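Local coordinates for protein ATP-dependent RNA helicase HrpB (Escherichia coli, PDB 6EUD) that hydrolyses ATP as a DExH-box NTPase of the DEAH/RHA group and probably binds single-stranded RNA and acts as an RNA helicase, at residues Ala140-Val145 and Asp151-Leu156; Asp201-Ala206 and Leu220-Val225; Glu561-Gln564 and Leu569-Gln572. One frame throughout, in Å; residues are numbered along the deposited sequence.

Contact 1: Ala140-Val145 and Asp151-Leu156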
ATOM      1  N   ALA A 140      16.565   5.665  -6.521  1.00 50.55           N
ATOM      2  CA  ALA A 140      15.847   6.048  -7.740  1.00 46.48           C
ATOM      3  C   ALA A 140      16.241   7.441  -8.256  1.00 52.54           C
ATOM      4  O   ALA A 140      16.418   7.635  -9.477  1.00 54.49           O
ATOM      5  CB  ALA A 140      14.345   5.987  -7.500  1.00 40.63           C
ATOM      6  N   LEU A 141      16.365   8.401  -7.338  1.00 48.16           N
ATOM      7  CA  LEU A 141      16.762   9.760  -7.698  1.00 45.56           C
ATOM      8  C   LEU A 141      18.180   9.768  -8.228  1.00 48.54           C
ATOM      9  O   LEU A 141      18.463  10.345  -9.274  1.00 55.84           O
ATOM     10  CB  LEU A 141      16.640  10.695  -6.495  1.00 43.97           C
ATOM     11  CG  LEU A 141      15.192  10.874  -6.028  1.00 41.32           C
ATOM     12  CD1 LEU A 141      15.123  11.543  -4.677  1.00 39.67           C
ATOM     13  CD2 LEU A 141      14.430  11.691  -7.052  1.00 37.89           C
ATOM     14  N   LEU A 142      19.071   9.101  -7.517  1.00 48.71           N
ATOM     15  CA  LEU A 142      20.476   9.064  -7.909  1.00 49.92           C
ATOM     16  C   LEU A 142      20.722   8.371  -9.259  1.00 54.64           C
ATOM     17  O   LEU A 142      21.640   8.735  -9.990  1.00 60.66           O
ATOM     18  CB  LEU A 142      21.288   8.386  -6.813  1.00 48.04           C
ATOM     19  CG  LEU A 142      21.392   9.227  -5.547  1.00 49.22           C
ATOM     20  CD1 LEU A 142      21.932   8.410  -4.384  1.00 46.88           C
ATOM     21  CD2 LEU A 142      22.255  10.455  -5.821  1.00 53.00           C
ATOM     22  N   LEU A 143      19.912   7.374  -9.591  1.00 51.96           N
ATOM     23  CA  LEU A 143      20.010   6.738 -10.897  1.00 52.91           C
ATOM     24  C   LEU A 143      19.494   7.684 -11.999  1.00 54.71           C
ATOM     25  O   LEU A 143      19.879   7.563 -13.165  1.00 49.60           O
ATOM     26  CB  LEU A 143      19.234   5.424 -10.903  1.00 52.28           C
ATOM     27  CG  LEU A 143      19.865   4.267 -10.112  1.00 49.25           C
ATOM     28  CD1 LEU A 143      18.995   3.003 -10.144  1.00 42.71           C
ATOM     29  CD2 LEU A 143      21.262   3.983 -10.633  1.00 47.30           C
ATOM     30  N   ASP A 144      18.631   8.630 -11.632  1.00 55.03           N
ATOM     31  CA  ASP A 144      18.158   9.595 -12.609  1.00 61.32           C
ATOM     32  C   ASP A 144      19.155  10.733 -12.778  1.00 65.00           C
ATOM     33  O   ASP A 144      19.363  11.209 -13.896  1.00 73.92           O
ATOM     34  CB  ASP A 144      16.790  10.146 -12.234  1.00 63.51           C
ATOM     35  CG  ASP A 144      15.675   9.428 -12.954  1.00 71.84           C
ATOM     36  OD1 ASP A 144      15.925   8.332 -13.504  1.00 75.09           O
ATOM     37  OD2 ASP A 144      14.558   9.968 -12.996  1.00 77.84           O
ATOM     38  N   VAL A 145      19.774  11.158 -11.677  1.00 60.94           N
ATOM     39  CA  VAL A 145      20.855  12.131 -11.740  1.00 59.72           C
ATOM     40  C   VAL A 145      21.988  11.614 -12.633  1.00 63.35           C
ATOM     41  O   VAL A 145      22.616  12.381 -13.361  1.00 65.78           O
ATOM     42  CB  VAL A 145      21.426  12.442 -10.351  1.00 55.91           C
ATOM     43  CG1 VAL A 145      22.581  13.426 -10.472  1.00 54.16           C
ATOM     44  CG2 VAL A 145      20.330  12.969  -9.417  1.00 51.96           C
ATOM     45  N   ASP A 151      27.230  11.872 -15.522  1.00 85.48           N
ATOM     46  CA  ASP A 151      27.688  10.525 -15.857  1.00 85.87           C
ATOM     47  C   ASP A 151      29.044  10.234 -15.210  1.00 84.61           C
ATOM     48  O   ASP A 151      29.680   9.221 -15.499  1.00 84.13           O
ATOM     49  CB  ASP A 151      27.759  10.329 -17.384  1.00 92.49           C
ATOM     50  CG  ASP A 151      28.733  11.285 -18.072  1.00 95.81           C
ATOM     51  OD1 ASP A 151      29.049  12.349 -17.504  1.00 97.96           O
ATOM     52  OD2 ASP A 151      29.184  10.965 -19.193  1.00 95.85           O
ATOM     53  N   ASP A 152      29.455  11.133 -14.320  1.00 84.42           N
ATOM     54  CA  ASP A 152      30.709  11.038 -13.577  1.00 81.05           C
ATOM     55  C   ASP A 152      30.435  10.728 -12.115  1.00 75.05           C
ATOM     56  O   ASP A 152      31.328  10.337 -11.369  1.00 72.57           O
ATOM     57  CB  ASP A 152      31.469  12.352 -13.663  1.00 81.15           C
ATOM     58  CG  ASP A 152      30.732  13.477 -12.969  1.00 80.72           C
ATOM     59  OD1 ASP A 152      29.738  13.987 -13.534  1.00 79.23           O
ATOM     60  OD2 ASP A 152      31.120  13.818 -11.831  1.00 82.70           O
ATOM     61  N   LEU A 153      29.192  10.962 -11.709  1.00 74.66           N
ATOM     62  CA  LEU A 153      28.754  10.731 -10.332  1.00 74.70           C
ATOM     63  C   LEU A 153      28.702   9.239 -10.003  1.00 75.07           C
ATOM     64  O   LEU A 153      27.814   8.528 -10.467  1.00 75.56           O
ATOM     65  CB  LEU A 153      27.380  11.375 -10.093  1.00 70.98           C
ATOM     66  CG  LEU A 153      26.696  11.070  -8.751  1.00 68.70           C
ATOM     67  CD1 LEU A 153      27.425  11.712  -7.568  1.00 67.07           C
ATOM     68  CD2 LEU A 153      25.230  11.490  -8.785  1.00 68.02           C
ATOM     69  N   LYS A 154      29.652   8.767  -9.201  1.00 75.26           N
ATOM     70  CA  LYS A 154      29.739   7.343  -8.871  1.00 70.06           C
ATOM     71  C   LYS A 154      28.775   7.012  -7.743  1.00 66.96           C
ATOM     72  O   LYS A 154      28.255   7.917  -7.092  1.00 62.54           O
ATOM     73  CB  LYS A 154      31.167   6.963  -8.482  1.00 69.97           C
ATOM     74  CG  LYS A 154      32.187   7.261  -9.552  1.00 75.70           C
ATOM     75  CD  LYS A 154      33.583   6.974  -9.056  1.00 82.28           C
ATOM     76  CE  LYS A 154      34.624   7.365 -10.088  1.00 87.79           C
ATOM     77  NZ  LYS A 154      36.005   7.098  -9.589  1.00 92.16           N
ATOM     78  N   LEU A 155      28.559   5.722  -7.494  1.00 67.13           N
ATOM     79  CA  LEU A 155      27.549   5.300  -6.526  1.00 65.14           C
ATOM     80  C   LEU A 155      27.904   3.980  -5.835  1.00 62.95           C
ATOM     81  O   LEU A 155      28.010   2.930  -6.486  1.00 61.63           O
ATOM     82  CB  LEU A 155      26.189   5.183  -7.229  1.00 65.91           C
ATOM     83  CG  LEU A 155      24.945   4.951  -6.385  1.00 64.02           C
ATOM     84  CD1 LEU A 155      24.811   6.086  -5.402  1.00 67.59           C
ATOM     85  CD2 LEU A 155      23.729   4.852  -7.277  1.00 61.84           C
ATOM     86  N   LEU A 156      28.079   4.034  -4.515  1.00 60.03           N
ATOM     87  CA  LEU A 156      28.389   2.832  -3.748  1.00 58.30           C
ATOM     88  C   LEU A 156      27.235   2.351  -2.865  1.00 55.77           C
ATOM     89  O   LEU A 156      26.824   3.017  -1.915  1.00 54.65           O
ATOM     90  CB  LEU A 156      29.620   3.063  -2.875  1.00 61.83           C
ATOM     91  CG  LEU A 156      30.027   1.856  -2.020  1.00 60.30           C
ATOM     92  CD1 LEU A 156      30.233   0.619  -2.893  1.00 60.74           C
ATOM     93  CD2 LEU A 156      31.295   2.177  -1.270  1.00 59.05           C
TER

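Contact 2: Asp201-Ala206 and Leu220-Val225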
ATOM      1  N   ASP A 201       5.714 -17.081  28.162  1.00 27.39           N
ATOM      2  CA  ASP A 201       6.004 -18.346  28.848  1.00 33.12           C
ATOM      3  C   ASP A 201       6.605 -19.378  27.901  1.00 34.80           C
ATOM      4  O   ASP A 201       7.573 -20.064  28.234  1.00 41.15           O
ATOM      5  CB  ASP A 201       4.741 -18.941  29.466  1.00 44.20           C
ATOM      6  CG  ASP A 201       4.271 -18.180  30.693  1.00 55.49           C
ATOM      7  OD1 ASP A 201       5.112 -17.533  31.353  1.00 60.98           O
ATOM      8  OD2 ASP A 201       3.058 -18.233  30.997  1.00 59.92           O
ATOM      9  N   ALA A 202       6.010 -19.500  26.721  1.00 28.22           N
ATOM     10  CA  ALA A 202       6.445 -20.493  25.766  1.00 27.44           C
ATOM     11  C   ALA A 202       7.883 -20.198  25.344  1.00 25.49           C
ATOM     12  O   ALA A 202       8.703 -21.112  25.298  1.00 26.67           O
ATOM     13  CB  ALA A 202       5.505 -20.534  24.553  1.00 23.42           C
ATOM     14  N   VAL A 203       8.198 -18.929  25.075  1.00 24.48           N
ATOM     15  CA  VAL A 203       9.550 -18.595  24.623  1.00 25.38           C
ATOM     16  C   VAL A 203      10.548 -18.874  25.760  1.00 29.09           C
ATOM     17  O   VAL A 203      11.646 -19.395  25.520  1.00 27.84           O
ATOM     18  CB  VAL A 203       9.673 -17.123  24.132  1.00 23.17           C
ATOM     19  CG1 VAL A 203      11.121 -16.727  23.929  1.00 22.64           C
ATOM     20  CG2 VAL A 203       8.916 -16.920  22.828  1.00 22.22           C
ATOM     21  N   ALA A 204      10.158 -18.565  26.990  1.00 27.56           N
ATOM     22  CA  ALA A 204      11.064 -18.741  28.125  1.00 27.21           C
ATOM     23  C   ALA A 204      11.331 -20.203  28.362  1.00 31.29           C
ATOM     24  O   ALA A 204      12.444 -20.590  28.720  1.00 34.97           O
ATOM     25  CB  ALA A 204      10.490 -18.090  29.409  1.00 28.16           C
ATOM     26  N   VAL A 205      10.305 -21.026  28.175  1.00 29.76           N
ATOM     27  CA  VAL A 205      10.477 -22.446  28.397  1.00 28.07           C
ATOM     28  C   VAL A 205      11.379 -23.041  27.333  1.00 31.14           C
ATOM     29  O   VAL A 205      12.261 -23.825  27.637  1.00 37.88           O
ATOM     30  CB  VAL A 205       9.127 -23.178  28.428  1.00 30.96           C
ATOM     31  CG1 VAL A 205       9.309 -24.691  28.233  1.00 27.38           C
ATOM     32  CG2 VAL A 205       8.428 -22.888  29.750  1.00 29.30           C
ATOM     33  N   ALA A 206      11.165 -22.658  26.078  1.00 31.89           N
ATOM     34  CA  ALA A 206      12.003 -23.149  24.991  1.00 28.90           C
ATOM     35  C   ALA A 206      13.451 -22.721  25.202  1.00 27.02           C
ATOM     36  O   ALA A 206      14.365 -23.517  25.002  1.00 30.24           O
ATOM     37  CB  ALA A 206      11.484 -22.654  23.639  1.00 26.85           C
ATOM     38  N   LEU A 220      18.463 -14.231  21.627  1.00 31.85           N
ATOM     39  CA  LEU A 220      17.032 -14.452  21.481  1.00 31.05           C
ATOM     40  C   LEU A 220      16.388 -13.288  20.730  1.00 31.03           C
ATOM     41  O   LEU A 220      16.413 -12.160  21.220  1.00 34.14           O
ATOM     42  CB  LEU A 220      16.398 -14.624  22.865  1.00 28.76           C
ATOM     43  CG  LEU A 220      14.881 -14.630  23.002  1.00 32.60           C
ATOM     44  CD1 LEU A 220      14.239 -15.709  22.127  1.00 29.26           C
ATOM     45  CD2 LEU A 220      14.509 -14.819  24.485  1.00 34.33           C
ATOM     46  N   PHE A 221      15.824 -13.558  19.553  1.00 27.28           N
ATOM     47  CA  PHE A 221      15.149 -12.524  18.767  1.00 29.90           C
ATOM     48  C   PHE A 221      13.682 -12.459  19.134  1.00 32.00           C
ATOM     49  O   PHE A 221      13.012 -13.476  19.113  1.00 31.66           O
ATOM     50  CB  PHE A 221      15.295 -12.779  17.256  1.00 29.33           C
ATOM     51  CG  PHE A 221      16.712 -12.562  16.723  1.00 30.83           C
ATOM     52  CD1 PHE A 221      17.562 -13.648  16.468  1.00 28.50           C
ATOM     53  CD2 PHE A 221      17.192 -11.276  16.477  1.00 30.95           C
ATOM     54  CE1 PHE A 221      18.865 -13.455  15.970  1.00 27.07           C
ATOM     55  CE2 PHE A 221      18.492 -11.070  15.981  1.00 27.15           C
ATOM     56  CZ  PHE A 221      19.328 -12.159  15.725  1.00 24.31           C
ATOM     57  N   LEU A 222      13.200 -11.259  19.470  1.00 32.92           N
ATOM     58  CA  LEU A 222      11.804 -11.021  19.837  1.00 29.64           C
ATOM     59  C   LEU A 222      11.231  -9.853  19.021  1.00 33.51           C
ATOM     60  O   LEU A 222      11.994  -9.085  18.426  1.00 35.07           O
ATOM     61  CB  LEU A 222      11.717 -10.749  21.341  1.00 29.51           C
ATOM     62  CG  LEU A 222      12.074 -12.014  22.114  1.00 24.80           C
ATOM     63  CD1 LEU A 222      12.200 -11.787  23.613  1.00 24.64           C
ATOM     64  CD2 LEU A 222      11.018 -13.081  21.790  1.00 24.03           C
ATOM     65  N   PRO A 223       9.887  -9.708  18.979  1.00 34.62           N
ATOM     66  CA  PRO A 223       9.308  -8.659  18.121  1.00 35.50           C
ATOM     67  C   PRO A 223       9.537  -7.220  18.615  1.00 42.11           C
ATOM     68  O   PRO A 223       9.709  -6.321  17.791  1.00 49.87           O
ATOM     69  CB  PRO A 223       7.808  -8.978  18.138  1.00 33.71           C
ATOM     70  CG  PRO A 223       7.706 -10.424  18.611  1.00 27.76           C
ATOM     71  CD  PRO A 223       8.845 -10.580  19.558  1.00 31.43           C
ATOM     72  N   GLY A 224       9.511  -6.998  19.924  1.00 36.45           N
ATOM     73  CA  GLY A 224       9.701  -5.665  20.453  1.00 34.42           C
ATOM     74  C   GLY A 224      10.010  -5.599  21.934  1.00 40.00           C
ATOM     75  O   GLY A 224      10.084  -6.625  22.622  1.00 42.45           O
ATOM     76  N   VAL A 225      10.170  -4.371  22.426  1.00 37.46           N
ATOM     77  CA  VAL A 225      10.556  -4.110  23.801  1.00 32.79           C
ATOM     78  C   VAL A 225       9.639  -4.754  24.831  1.00 28.79           C
ATOM     79  O   VAL A 225      10.097  -5.379  25.799  1.00 33.48           O
ATOM     80  CB  VAL A 225      10.610  -2.606  24.059  1.00 41.65           C
ATOM     81  CG1 VAL A 225      10.969  -2.316  25.537  1.00 42.91           C
ATOM     82  CG2 VAL A 225      11.630  -1.966  23.128  1.00 43.80           C
TER

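Contact 3: Glu561-Gln564 and Leu569-Gln572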
ATOM      1  N   GLU A 561     -19.523  25.807  14.671  1.00 69.87           N
ATOM      2  CA  GLU A 561     -18.491  26.758  14.306  1.00 67.20           C
ATOM      3  C   GLU A 561     -17.678  26.253  13.141  1.00 60.26           C
ATOM      4  O   GLU A 561     -17.382  26.997  12.211  1.00 58.59           O
ATOM      5  CB  GLU A 561     -17.562  27.008  15.473  1.00 70.40           C
ATOM      6  CG  GLU A 561     -18.259  27.044  16.767  1.00 76.56           C
ATOM      7  CD  GLU A 561     -17.602  27.982  17.729  1.00 83.72           C
ATOM      8  OE1 GLU A 561     -16.373  28.178  17.617  1.00 85.89           O
ATOM      9  OE2 GLU A 561     -18.314  28.508  18.605  1.00 85.20           O
ATOM     10  N   LEU A 562     -17.296  24.984  13.212  1.00 58.39           N
ATOM     11  CA  LEU A 562     -16.371  24.414  12.244  1.00 60.08           C
ATOM     12  C   LEU A 562     -16.984  24.380  10.862  1.00 59.94           C
ATOM     13  O   LEU A 562     -16.349  24.761   9.880  1.00 63.63           O
ATOM     14  CB  LEU A 562     -15.947  23.009  12.666  1.00 64.13           C
ATOM     15  CG  LEU A 562     -14.753  22.428  11.910  1.00 64.02           C
ATOM     16  CD1 LEU A 562     -13.529  23.330  12.057  1.00 64.62           C
ATOM     17  CD2 LEU A 562     -14.458  21.018  12.399  1.00 60.94           C
ATOM     18  N   VAL A 563     -18.227  23.927  10.794  1.00 59.04           N
ATOM     19  CA  VAL A 563     -18.946  23.840   9.531  1.00 57.23           C
ATOM     20  C   VAL A 563     -19.194  25.241   8.976  1.00 57.81           C
ATOM     21  O   VAL A 563     -19.185  25.466   7.764  1.00 56.96           O
ATOM     22  CB  VAL A 563     -20.285  23.097   9.711  1.00 54.72           C
ATOM     23  CG1 VAL A 563     -21.146  23.243   8.476  1.00 53.27           C
ATOM     24  CG2 VAL A 563     -20.031  21.643  10.055  1.00 45.15           C
ATOM     25  N   GLN A 564     -19.404  26.186   9.878  1.00 59.01           N
ATOM     26  CA  GLN A 564     -19.568  27.565   9.474  1.00 65.33           C
ATOM     27  C   GLN A 564     -18.234  28.129   8.987  1.00 66.65           C
ATOM     28  O   GLN A 564     -18.180  28.817   7.969  1.00 68.72           O
ATOM     29  CB  GLN A 564     -20.130  28.399  10.628  1.00 69.98           C
ATOM     30  CG  GLN A 564     -21.604  28.747  10.476  1.00 75.32           C
ATOM     31  CD  GLN A 564     -21.852  29.730   9.343  1.00 77.85           C
ATOM     32  OE1 GLN A 564     -21.418  30.883   9.404  1.00 82.95           O
ATOM     33  NE2 GLN A 564     -22.541  29.276   8.298  1.00 71.49           N
ATOM     34  N   LEU A 569     -16.561  21.306   4.187  1.00 58.89           N
ATOM     35  CA  LEU A 569     -16.623  20.020   4.889  1.00 55.42           C
ATOM     36  C   LEU A 569     -17.944  19.289   4.668  1.00 59.35           C
ATOM     37  O   LEU A 569     -18.006  18.066   4.721  1.00 61.39           O
ATOM     38  CB  LEU A 569     -16.421  20.210   6.393  1.00 51.78           C
ATOM     39  CG  LEU A 569     -15.007  20.571   6.848  1.00 57.68           C
ATOM     40  CD1 LEU A 569     -14.946  20.658   8.364  1.00 56.91           C
ATOM     41  CD2 LEU A 569     -13.989  19.572   6.309  1.00 59.53           C
ATOM     42  N   VAL A 570     -19.008  20.048   4.440  1.00 62.84           N
ATOM     43  CA  VAL A 570     -20.352  19.481   4.427  1.00 62.22           C
ATOM     44  C   VAL A 570     -20.890  19.366   3.019  1.00 60.60           C
ATOM     45  O   VAL A 570     -20.960  20.350   2.278  1.00 60.67           O
ATOM     46  CB  VAL A 570     -21.328  20.324   5.278  1.00 59.41           C
ATOM     47  CG1 VAL A 570     -22.736  19.789   5.163  1.00 57.74           C
ATOM     48  CG2 VAL A 570     -20.881  20.315   6.715  1.00 59.43           C
ATOM     49  N   GLN A 571     -21.264  18.150   2.649  1.00 61.56           N
ATOM     50  CA  GLN A 571     -21.870  17.927   1.351  1.00 67.28           C
ATOM     51  C   GLN A 571     -23.342  17.539   1.541  1.00 66.29           C
ATOM     52  O   GLN A 571     -23.737  17.015   2.590  1.00 62.83           O
ATOM     53  CB  GLN A 571     -21.086  16.868   0.560  1.00 71.42           C
ATOM     54  CG  GLN A 571     -20.795  15.572   1.305  1.00 76.88           C
ATOM     55  CD  GLN A 571     -19.508  15.598   2.134  1.00 82.69           C
ATOM     56  OE1 GLN A 571     -19.011  16.655   2.532  1.00 83.03           O
ATOM     57  NE2 GLN A 571     -18.970  14.417   2.396  1.00 86.34           N
ATOM     58  N   GLN A 572     -24.151  17.842   0.530  1.00 66.01           N
ATOM     59  CA  GLN A 572     -25.598  17.666   0.587  1.00 64.20           C
ATOM     60  C   GLN A 572     -26.029  16.500  -0.301  1.00 64.88           C
ATOM     61  O   GLN A 572     -25.515  16.325  -1.413  1.00 65.35           O
ATOM     62  CB  GLN A 572     -26.280  18.952   0.142  1.00 68.20           C
ATOM     63  CG  GLN A 572     -27.748  19.100   0.480  1.00 74.20           C
ATOM     64  CD  GLN A 572     -28.302  20.428  -0.021  1.00 79.02           C
ATOM     65  OE1 GLN A 572     -29.117  21.061   0.640  1.00 81.80           O
ATOM     66  NE2 GLN A 572     -27.863  20.848  -1.206  1.00 80.20           N
TER

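Contact 1: Ala140-Val145 and Asp151-Leu156
L142 and L155 face each other with their CA atoms 8.1 Å apart, and V145 and D151 repeat that 8.1 Å CA separation where the C-terminal end of helix 133-145 passes the chain leading into strand 154-159. No hydrogen bond links the two segments; five aliphatic side chains, L142, L143 and V145 against L153 and L155, join them instead. L142 divides its two methyls between the leucines opposite. Its CD1 lies 3.8 Å from CD1 of L155, the two side chains crossing obliquely, while its CD2 is 4.3 Å from CD2 of L153. That same L153 methyl also takes CG1 of V145 at 3.7 Å, so two helix residues, V145 and L142, share one methyl of L153. With CG anti to the backbone N (chi1 172°), L153 extends its branch across to the helix from a residue that precedes the strand. L155 likewise uses both ends of its fork, its CD2 reaching CD2 of L143 at 4.3 Å, although the CB of L143 points away from the strand. V123 of strand 120-125 touches both L142 and L155, and I111 of helix 106-113 packs on L142 and V145. One polar tie supplements the contact nearby, as the side-chain amide of Q146 hydrogen-bonds to L153 O. The whole is the helix-on-sheet interface of a beta-alpha-beta crossover, in which helix 133-145 connects the adjacent parallel strands 120-125 and 154-159 of the first RecA-like helicase domain.

Contact 2: Asp201-Ala206 and Leu220-Val225
V203 projects from helix 199-213 onto L220, in strand 217-221, and L222, two residues on, in the P-loop NTPase-like fold of the helicase C-terminal domain. The pairing is the local one of a helix and the strand that follows it, with the helix lying against a face of the sheet. V203 and L220 approach with both CB atoms directed toward the opposite segment and their side chains inclined to each other, so that the valine presents a single methyl to the fork of the leucine. That methyl, CG1, is anti to the backbone N (chi1 169°), which carries it outward from the helix. It meets L220 CD1 at 3.7 Å and L220 CD2 at 3.9 Å, and is thus seated on both prongs at once. L222 also aims its CB at the helix, but its CG lies beside the backbone N, anti to the carbonyl carbon (chi1 -67°), and only the CD2 branch comes near V203. F221, between them, turns its ring from the helix and packs on V290 and A278. V231 of helix 225-236, whose N-cap position is G224, touches both L220 and L222, and L338 also packs on V203. All three partners are buried, and the contact is wholly apolar. At its centre three methyl carbons form a compact triangle: L222 CD2 lies 4.2 Å from V203 CG1 and, on the strand side, 4.2 Å from L220 CD1.

Contact 3: Glu561-Gln564 and Leu569-Gln572
V563 and V570 make the tighter of two apolar contacts between the short helix 559-565 and the chain that enters strand 571-579. Their side chains meet at about a right angle, with CG2 of V570 laid against the fork of V563: it stands 3.4 Å from V563 CG1, short for two methyl groups, and 3.7 Å from V563 CG2. With CG1 anti to the backbone N (chi1 175°), V570 turns its other branch, CG2, to the valine. The second apolar pair is looser. CD1 of L569 rests against the branch point of L562, 4.0 Å from L562 CG and 4.1 Å from L562 CD2, and the leucine on the helix reaches it although the CB of L562 points neither toward the other segment nor away from it. Backbones come closest at V563 and L569, whose CA atoms are 6.4 Å apart, with four residues linking the segments.

Polar bonds lie beyond the contact: the side chain of D558 accepts a hydrogen bond from E561 N near the start of the helix, and the backbone of Q571 pairs with Q592. A496 of helix 491-498 touches both L562 and L569, and I593 of strand 584-593 packs on V570, so the contact sits where the chain enters the edge strand 571-579 of the three-stranded antiparallel sheet, with helix 491-498 beside it.

All three contacts set a helix against a following strand through aliphatic side chains, with no hydrogen bond across the segments, but in different settings. Contacts 1 and 2 are fully buried and belong to the two helicase domains, where a helix packs on largely parallel strands of a mixed sheet; contact 1 spreads over four methyl pairs, whereas contact 2 gathers round a single valine. Contact 3 is only partly buried, with three of its four touching residues partly exposed, and ties a short helix to the antiparallel sheet of the connector region. No element is shared: the nearest atoms of contacts 1 and 2 are about 24 Å apart, and contact 3 is farther from both.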